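Long-range contacts in homoserine O-acetyltransferase (Bacillus anthracis str. 'Ames Ancestor', PDB 3I1I), which probably transfers an acetyl group from acetyl-CoA to the hydroxyl of L-homoserine in methionine biosynthesis, using an alpha/beta-hydrolase fold: residues V7-F12 with G59-H64; E32-L37 with S55-K60; F51-H56 with S68-G73. All coordinates share one frame; numbering follows the deposited sequence.

Contact 1: residues V7-F12 with G59-H64; sequences VKKEKF and GKYTAH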
# COMPACT_ATOMS: atom_id res chain seq x y z
N VAL A 7 -10.68 25.57 27.05
CA VAL A 7 -11.72 24.61 26.72
C VAL A 7 -11.72 23.46 27.71
O VAL A 7 -10.67 22.95 28.09
CB VAL A 7 -11.53 24.06 25.27
CG1 VAL A 7 -12.48 22.86 25.00
CG2 VAL A 7 -11.70 25.18 24.24
N LYS A 8 -12.90 23.01 28.07
CA LYS A 8 -13.04 21.94 29.03
C LYS A 8 -13.51 20.69 28.31
O LYS A 8 -14.47 20.74 27.57
CB LYS A 8 -14.07 22.32 30.10
CG LYS A 8 -13.80 21.66 31.47
CD LYS A 8 -15.06 21.02 32.13
CE LYS A 8 -14.69 19.85 33.09
NZ LYS A 8 -13.65 20.23 34.13
N LYS A 9 -12.83 19.58 28.51
CA LYS A 9 -13.28 18.33 27.95
C LYS A 9 -14.44 17.79 28.79
O LYS A 9 -14.38 17.83 30.01
CB LYS A 9 -12.14 17.31 27.94
CG LYS A 9 -12.44 16.03 27.14
CD LYS A 9 -12.13 16.17 25.66
CE LYS A 9 -12.55 14.91 24.88
NZ LYS A 9 -11.82 14.77 23.61
N GLU A 10 -15.47 17.31 28.14
CA GLU A 10 -16.58 16.65 28.82
C GLU A 10 -16.68 15.21 28.33
O GLU A 10 -15.99 14.79 27.38
CB GLU A 10 -17.90 17.32 28.51
CG GLU A 10 -17.89 18.81 28.58
CD GLU A 10 -18.12 19.34 29.96
OE1 GLU A 10 -18.32 20.58 30.03
OE2 GLU A 10 -18.09 18.56 30.97
N LYS A 11 -17.61 14.49 28.95
CA LYS A 11 -17.78 13.07 28.68
C LYS A 11 -19.27 12.73 28.61
O LYS A 11 -20.03 13.13 29.47
CB LYS A 11 -17.10 12.30 29.81
CG LYS A 11 -17.31 10.81 29.81
CD LYS A 11 -16.41 10.15 30.88
CE LYS A 11 -16.69 8.65 31.03
NZ LYS A 11 -15.62 7.87 31.72
N PHE A 12 -19.68 12.01 27.57
CA PHE A 12 -21.03 11.50 27.44
C PHE A 12 -20.99 9.99 27.40
O PHE A 12 -20.15 9.40 26.71
CB PHE A 12 -21.66 12.04 26.17
CG PHE A 12 -23.06 11.52 25.90
CD1 PHE A 12 -24.11 11.86 26.75
CD2 PHE A 12 -23.32 10.70 24.81
CE1 PHE A 12 -25.39 11.39 26.51
CE2 PHE A 12 -24.61 10.25 24.54
CZ PHE A 12 -25.66 10.60 25.41
N GLY A 59 -9.45 26.13 19.89
CA GLY A 59 -8.97 26.59 21.18
C GLY A 59 -7.90 25.69 21.75
O GLY A 59 -7.23 24.97 21.00
N LYS A 60 -7.75 25.79 23.07
CA LYS A 60 -6.70 25.08 23.81
C LYS A 60 -7.20 24.59 25.13
O LYS A 60 -8.09 25.21 25.73
CB LYS A 60 -5.52 26.00 24.10
CG LYS A 60 -5.07 26.90 22.96
CD LYS A 60 -3.69 27.48 23.29
CE LYS A 60 -3.13 28.32 22.16
NZ LYS A 60 -1.65 28.57 22.30
N TYR A 61 -6.60 23.50 25.59
CA TYR A 61 -6.93 22.90 26.87
C TYR A 61 -6.13 23.52 28.04
O TYR A 61 -6.56 23.44 29.18
CB TYR A 61 -6.66 21.40 26.83
CG TYR A 61 -7.52 20.59 25.90
CD1 TYR A 61 -8.92 20.62 26.00
CD2 TYR A 61 -6.95 19.76 24.94
CE1 TYR A 61 -9.72 19.87 25.15
CE2 TYR A 61 -7.73 19.00 24.10
CZ TYR A 61 -9.12 19.06 24.21
OH TYR A 61 -9.89 18.30 23.37
N THR A 62 -4.96 24.08 27.77
CA THR A 62 -4.22 24.89 28.78
C THR A 62 -3.64 26.06 28.02
O THR A 62 -3.48 25.99 26.78
CB THR A 62 -3.07 24.10 29.48
OG1 THR A 62 -1.92 24.07 28.64
CG2 THR A 62 -3.48 22.65 29.79
N ALA A 63 -3.31 27.13 28.72
CA ALA A 63 -2.73 28.29 28.03
C ALA A 63 -1.30 28.02 27.54
O ALA A 63 -0.77 28.79 26.76
CB ALA A 63 -2.80 29.55 28.89
N HIS A 64 -0.69 26.92 27.94
CA HIS A 64 0.65 26.58 27.44
C HIS A 64 0.62 25.51 26.34
O HIS A 64 1.66 24.93 26.04
CB HIS A 64 1.59 26.15 28.60
CG HIS A 64 1.16 24.90 29.31
ND1 HIS A 64 1.39 23.64 28.81
CD2 HIS A 64 0.52 24.73 30.50
CE1 HIS A 64 0.90 22.73 29.65
NE2 HIS A 64 0.36 23.37 30.68

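Contact 2: residues E32-L37 with S55-K60; sequences ETYGTL and SHAAGK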
# COMPACT_ATOMS: atom_id res chain seq x y z
N GLU A 32 -16.57 18.60 23.53
CA GLU A 32 -16.22 19.88 24.06
C GLU A 32 -17.03 20.91 23.33
O GLU A 32 -17.50 20.62 22.24
CB GLU A 32 -14.70 20.11 23.95
CG GLU A 32 -14.19 20.38 22.55
CD GLU A 32 -12.69 20.26 22.46
OE1 GLU A 32 -12.21 19.14 22.74
OE2 GLU A 32 -12.00 21.27 22.09
N THR A 33 -17.24 22.08 23.93
CA THR A 33 -18.13 23.11 23.38
C THR A 33 -17.45 24.48 23.48
O THR A 33 -16.57 24.69 24.30
CB THR A 33 -19.51 23.18 24.13
OG1 THR A 33 -19.35 23.83 25.41
CG2 THR A 33 -20.13 21.77 24.33
N TYR A 34 -17.89 25.40 22.65
CA TYR A 34 -17.37 26.74 22.62
C TYR A 34 -18.56 27.70 22.45
O TYR A 34 -19.56 27.35 21.84
CB TYR A 34 -16.39 26.96 21.47
CG TYR A 34 -15.55 25.76 21.08
CD1 TYR A 34 -14.44 25.37 21.83
CD2 TYR A 34 -15.84 25.02 19.93
CE1 TYR A 34 -13.66 24.26 21.46
CE2 TYR A 34 -15.05 23.92 19.56
CZ TYR A 34 -13.97 23.54 20.32
OH TYR A 34 -13.19 22.46 19.95
N GLY A 35 -18.44 28.91 22.99
CA GLY A 35 -19.56 29.86 22.96
C GLY A 35 -20.68 29.51 23.95
O GLY A 35 -20.51 28.68 24.84
N THR A 36 -21.82 30.15 23.75
CA THR A 36 -22.92 30.12 24.70
C THR A 36 -24.22 29.73 24.03
O THR A 36 -24.63 30.32 23.02
CB THR A 36 -23.09 31.53 25.34
OG1 THR A 36 -21.83 31.96 25.84
CG2 THR A 36 -24.10 31.55 26.49
N LEU A 37 -24.91 28.76 24.62
CA LEU A 37 -26.20 28.34 24.13
C LEU A 37 -27.22 29.46 24.39
O LEU A 37 -27.29 29.98 25.47
CB LEU A 37 -26.57 27.07 24.86
CG LEU A 37 -27.75 26.22 24.39
CD1 LEU A 37 -27.54 25.74 22.94
CD2 LEU A 37 -27.94 25.08 25.41
N SER A 55 -12.13 15.52 19.13
CA SER A 55 -13.12 16.56 19.42
C SER A 55 -12.53 18.00 19.44
O SER A 55 -13.27 18.98 19.39
CB SER A 55 -13.79 16.28 20.78
OG SER A 55 -12.86 16.50 21.84
N HIS A 56 -11.20 18.10 19.50
CA HIS A 56 -10.53 19.39 19.66
C HIS A 56 -10.49 20.20 18.38
O HIS A 56 -9.45 20.38 17.76
CB HIS A 56 -9.10 19.17 20.18
CG HIS A 56 -8.52 20.38 20.83
ND1 HIS A 56 -9.26 21.22 21.64
CD2 HIS A 56 -7.26 20.88 20.82
CE1 HIS A 56 -8.49 22.21 22.07
NE2 HIS A 56 -7.26 22.02 21.59
N ALA A 57 -11.65 20.69 17.99
CA ALA A 57 -11.80 21.47 16.78
C ALA A 57 -11.24 22.89 16.93
O ALA A 57 -10.93 23.53 15.94
CB ALA A 57 -13.28 21.54 16.37
N ALA A 58 -11.19 23.41 18.16
CA ALA A 58 -10.74 24.80 18.37
C ALA A 58 -10.20 25.04 19.78
O ALA A 58 -10.39 24.24 20.72
CB ALA A 58 -11.86 25.80 18.06
N GLY A 59 -9.45 26.13 19.89
CA GLY A 59 -8.97 26.59 21.18
C GLY A 59 -7.90 25.69 21.75
O GLY A 59 -7.23 24.97 21.00
N LYS A 60 -7.75 25.79 23.07
CA LYS A 60 -6.70 25.08 23.81
C LYS A 60 -7.20 24.59 25.13
O LYS A 60 -8.09 25.21 25.73
CB LYS A 60 -5.52 26.00 24.10
CG LYS A 60 -5.07 26.90 22.96
CD LYS A 60 -3.69 27.48 23.29
CE LYS A 60 -3.13 28.32 22.16
NZ LYS A 60 -1.65 28.57 22.30

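Contact 3: residues F51-H56 with S68-G73; sequences FSATSH and SGWWDG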
# COMPACT_ATOMS: atom_id res chain seq x y z
N PHE A 51 -10.56 11.73 10.05
CA PHE A 51 -9.97 10.38 10.32
C PHE A 51 -9.12 10.29 11.58
O PHE A 51 -9.45 9.57 12.50
CB PHE A 51 -9.13 9.91 9.09
CG PHE A 51 -8.72 8.44 9.13
CD1 PHE A 51 -9.40 7.50 8.40
CD2 PHE A 51 -7.65 8.02 9.91
CE1 PHE A 51 -9.04 6.17 8.46
CE2 PHE A 51 -7.29 6.70 9.97
CZ PHE A 51 -7.98 5.77 9.24
N SER A 52 -8.01 11.00 11.59
CA SER A 52 -7.01 10.87 12.67
C SER A 52 -7.12 11.93 13.77
O SER A 52 -6.29 11.94 14.67
CB SER A 52 -5.60 10.97 12.07
OG SER A 52 -5.57 12.14 11.25
N ALA A 53 -8.12 12.81 13.70
CA ALA A 53 -8.30 13.91 14.68
C ALA A 53 -9.14 13.50 15.91
O ALA A 53 -9.26 12.32 16.22
CB ALA A 53 -8.90 15.15 14.00
N THR A 54 -9.70 14.49 16.59
CA THR A 54 -10.39 14.35 17.87
C THR A 54 -11.44 15.47 17.99
O THR A 54 -11.58 16.30 17.10
CB THR A 54 -9.40 14.47 19.09
OG1 THR A 54 -8.98 15.84 19.30
CG2 THR A 54 -8.18 13.60 18.91
N SER A 55 -12.13 15.52 19.13
CA SER A 55 -13.12 16.56 19.42
C SER A 55 -12.53 18.00 19.44
O SER A 55 -13.27 18.98 19.39
CB SER A 55 -13.79 16.28 20.78
OG SER A 55 -12.86 16.50 21.84
N HIS A 56 -11.20 18.10 19.50
CA HIS A 56 -10.53 19.39 19.66
C HIS A 56 -10.49 20.20 18.38
O HIS A 56 -9.45 20.38 17.76
CB HIS A 56 -9.10 19.17 20.18
CG HIS A 56 -8.52 20.38 20.83
ND1 HIS A 56 -9.26 21.22 21.64
CD2 HIS A 56 -7.26 20.88 20.82
CE1 HIS A 56 -8.49 22.21 22.07
NE2 HIS A 56 -7.26 22.02 21.59
N SER A 68 -3.32 24.87 18.74
CA SER A 68 -4.74 24.96 18.90
C SER A 68 -5.43 23.84 18.13
O SER A 68 -4.82 23.13 17.38
CB SER A 68 -5.24 26.28 18.36
OG SER A 68 -4.50 27.32 18.92
N GLY A 69 -6.73 23.73 18.30
CA GLY A 69 -7.51 22.69 17.66
C GLY A 69 -7.54 22.80 16.16
O GLY A 69 -7.25 23.83 15.58
N TRP A 70 -7.93 21.71 15.53
CA TRP A 70 -7.65 21.50 14.11
C TRP A 70 -8.39 22.42 13.10
O TRP A 70 -8.00 22.52 11.94
CB TRP A 70 -7.82 20.02 13.79
CG TRP A 70 -9.12 19.47 14.16
CD1 TRP A 70 -9.41 18.75 15.27
CD2 TRP A 70 -10.34 19.59 13.42
NE1 TRP A 70 -10.73 18.41 15.27
CE2 TRP A 70 -11.33 18.91 14.14
CE3 TRP A 70 -10.68 20.19 12.20
CZ2 TRP A 70 -12.68 18.80 13.70
CZ3 TRP A 70 -12.03 20.08 11.74
CH2 TRP A 70 -13.00 19.40 12.51
N TRP A 71 -9.44 23.10 13.54
CA TRP A 71 -10.15 24.09 12.71
C TRP A 71 -10.21 25.44 13.42
O TRP A 71 -11.16 26.23 13.22
CB TRP A 71 -11.57 23.59 12.35
CG TRP A 71 -11.81 23.28 10.89
CD1 TRP A 71 -10.89 23.23 9.90
CD2 TRP A 71 -13.07 22.94 10.28
NE1 TRP A 71 -11.49 22.90 8.69
CE2 TRP A 71 -12.82 22.70 8.91
CE3 TRP A 71 -14.38 22.80 10.76
CZ2 TRP A 71 -13.83 22.37 8.01
CZ3 TRP A 71 -15.39 22.46 9.87
CH2 TRP A 71 -15.11 22.25 8.50
N ASP A 72 -9.17 25.74 14.20
CA ASP A 72 -9.15 26.94 15.04
C ASP A 72 -9.33 28.20 14.23
O ASP A 72 -10.00 29.14 14.68
CB ASP A 72 -7.88 27.04 15.87
CG ASP A 72 -7.96 28.15 16.91
OD1 ASP A 72 -8.65 27.97 17.96
OD2 ASP A 72 -7.36 29.22 16.66
N GLY A 73 -8.75 28.25 13.04
CA GLY A 73 -8.88 29.41 12.18
C GLY A 73 -10.30 29.75 11.76
O GLY A 73 -10.56 30.89 11.40

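Contact 1: residues V7-F12 with G59-H64
Tyr61 and Val7 carry this contact between them, the tyrosine side chain crossing Val7 and Lys9 obliquely where the chain leads into strand 10-18. Tyr61 CG stands beside the backbone N and anti to the carbonyl carbon (chi1 -66°), and this sends the ring past Val7 toward Lys9. From CB outward, CD1 is the first atom to meet the other segment: the carbonyl O of Val7 lies 3.6 Å from Tyr61 CD1, in the ring plane at the edge. Next along the same edge, Tyr61 CE1 packs against Val7 CG1 at 4.1 Å. At the tip, Tyr61 OH comes 3.8 Å from Lys9 CD, and its hydrogen-bond partner is Glu32. The other methyl of Val7, CG2, lies over Gly59 and Lys60.

The backbone supplies the one hydrogen bond between the segments. Val7 N donates to Lys60 O over 2.9 Å, nearly straight at 172° and in the carbonyl plane. Lys9 bends at chi2 (86°), and its NZ forms a salt bridge with Asp92 while also bonding His103 O and Ser55 OG. The chemistry is therefore mixed: one backbone bond fixes the approach, apolar carbons fill in beside it, and both polar tips are satisfied by residues beyond the two segments.

Contact 2: residues E32-L37 with S55-K60
Glu32, near the end of strand 24-34, and Tyr34 both direct CB toward the loop 55-60 and form the dense part of the contact. The Glu32 carboxylate is gripped at both oxygens. OE2 accepts from His56 ND1 at 2.8 Å through its syn lone pair; the bond is nearly straight (167°) and in the imidazole plane, with carboxylate and ring planes 51° apart. Tyr34 OH donates to the same Glu32 OE2 at 2.7 Å, from above the carboxylate plane. Ser55 OG, also above that plane and bonded to Lys9 NZ as well, reaches Glu32 OE1 over 2.9 Å, and Tyr61 OH also bonds OE1.

Tyr34 OH in turn accepts from Ala58 N at 2.8 Å, so the hydroxyl relays between the loop backbone and the acid. Ala58 CB sits over one face of the Tyr34 ring in a CH-pi contact, 4.1 Å from the centroid. So many donors around a buried carboxylate would probably favour its ionised form, and the ND1 bond and the stack on Tyr61 help set the rotation of the His56 ring.

Past Tyr34 the packing loosens: Gly35 and Thr36 are exposed, and Leu37 packs on Ser297 of the second subunit. The arrangement is a His-carboxylate pair with a buried acid, His56 at the centre of an inverse gamma turn, pinning a loop to the second strand from the edge of an alpha/beta-hydrolase sheet.

Contact 3: residues F51-H56 with S68-G73
Trp70 lays one face of its indole beneath Ala53, whose CB is 4.1 Å from the centroid of the five-membered ring and 23° off its normal, a CH-pi contact. Both segments belong to the long loop that follows strand 44-48 of the alpha/beta-hydrolase fold, and an ST turn shapes the first of them: Thr54 OG1 accepts from His56 N at 3.2 Å. That turn presents two carbonyls to Trp70. The indole NE1 donates to Thr54 O over 2.9 Å, with the acceptor close to the ring plane and an N-H...O angle of 156°. Two residues on from Thr54, His56 O accepts from Trp70 N at 3.0 Å, and both donors lie in the planes of the carbonyls they meet.

Trp70 holds CG between its backbone N and carbonyl carbon, the crowded position (chi1 55°), which folds the indole back along 53-56 and lets side chain and main chain bond to the same turn. The side chain also packs on Ile47 and Pro154, near the putative nucleophile elbow without touching it. This is consistent with a loop that borders the active-site region.

At the other end, backbone meets ring. Gly69 lies under one face of the His56 imidazole, whose ND1 is taken by Glu32. Gly69 CA stands 4.0 Å from the ring centroid, with His56 CD2 its nearest ring atom at 3.7 Å.

In the fold
From the N terminus, residues 7-12 lead into strand 10-18, and contact 1 closes a loop by bringing them against 59-64. Contact 2 lies within that span, joining the end of the neighbouring strand 24-34 to 55-60; it shares Gly59 and Lys60 with contact 1. Contact 3 begins on 51-56, where contact 2 ends, and reaches on to 68-73, so its span crosses that of contact 1. Gly59 N bonding Asp72 OD1 ties the later loop segments together, and Ala57 O accepting from Trp71 N joins contacts 2 and 3. Contacts 1 and 2 fasten the loop between strands 44-48 and 75-76 to the antiparallel margin of the main sheet, while contact 3 folds that loop on itself.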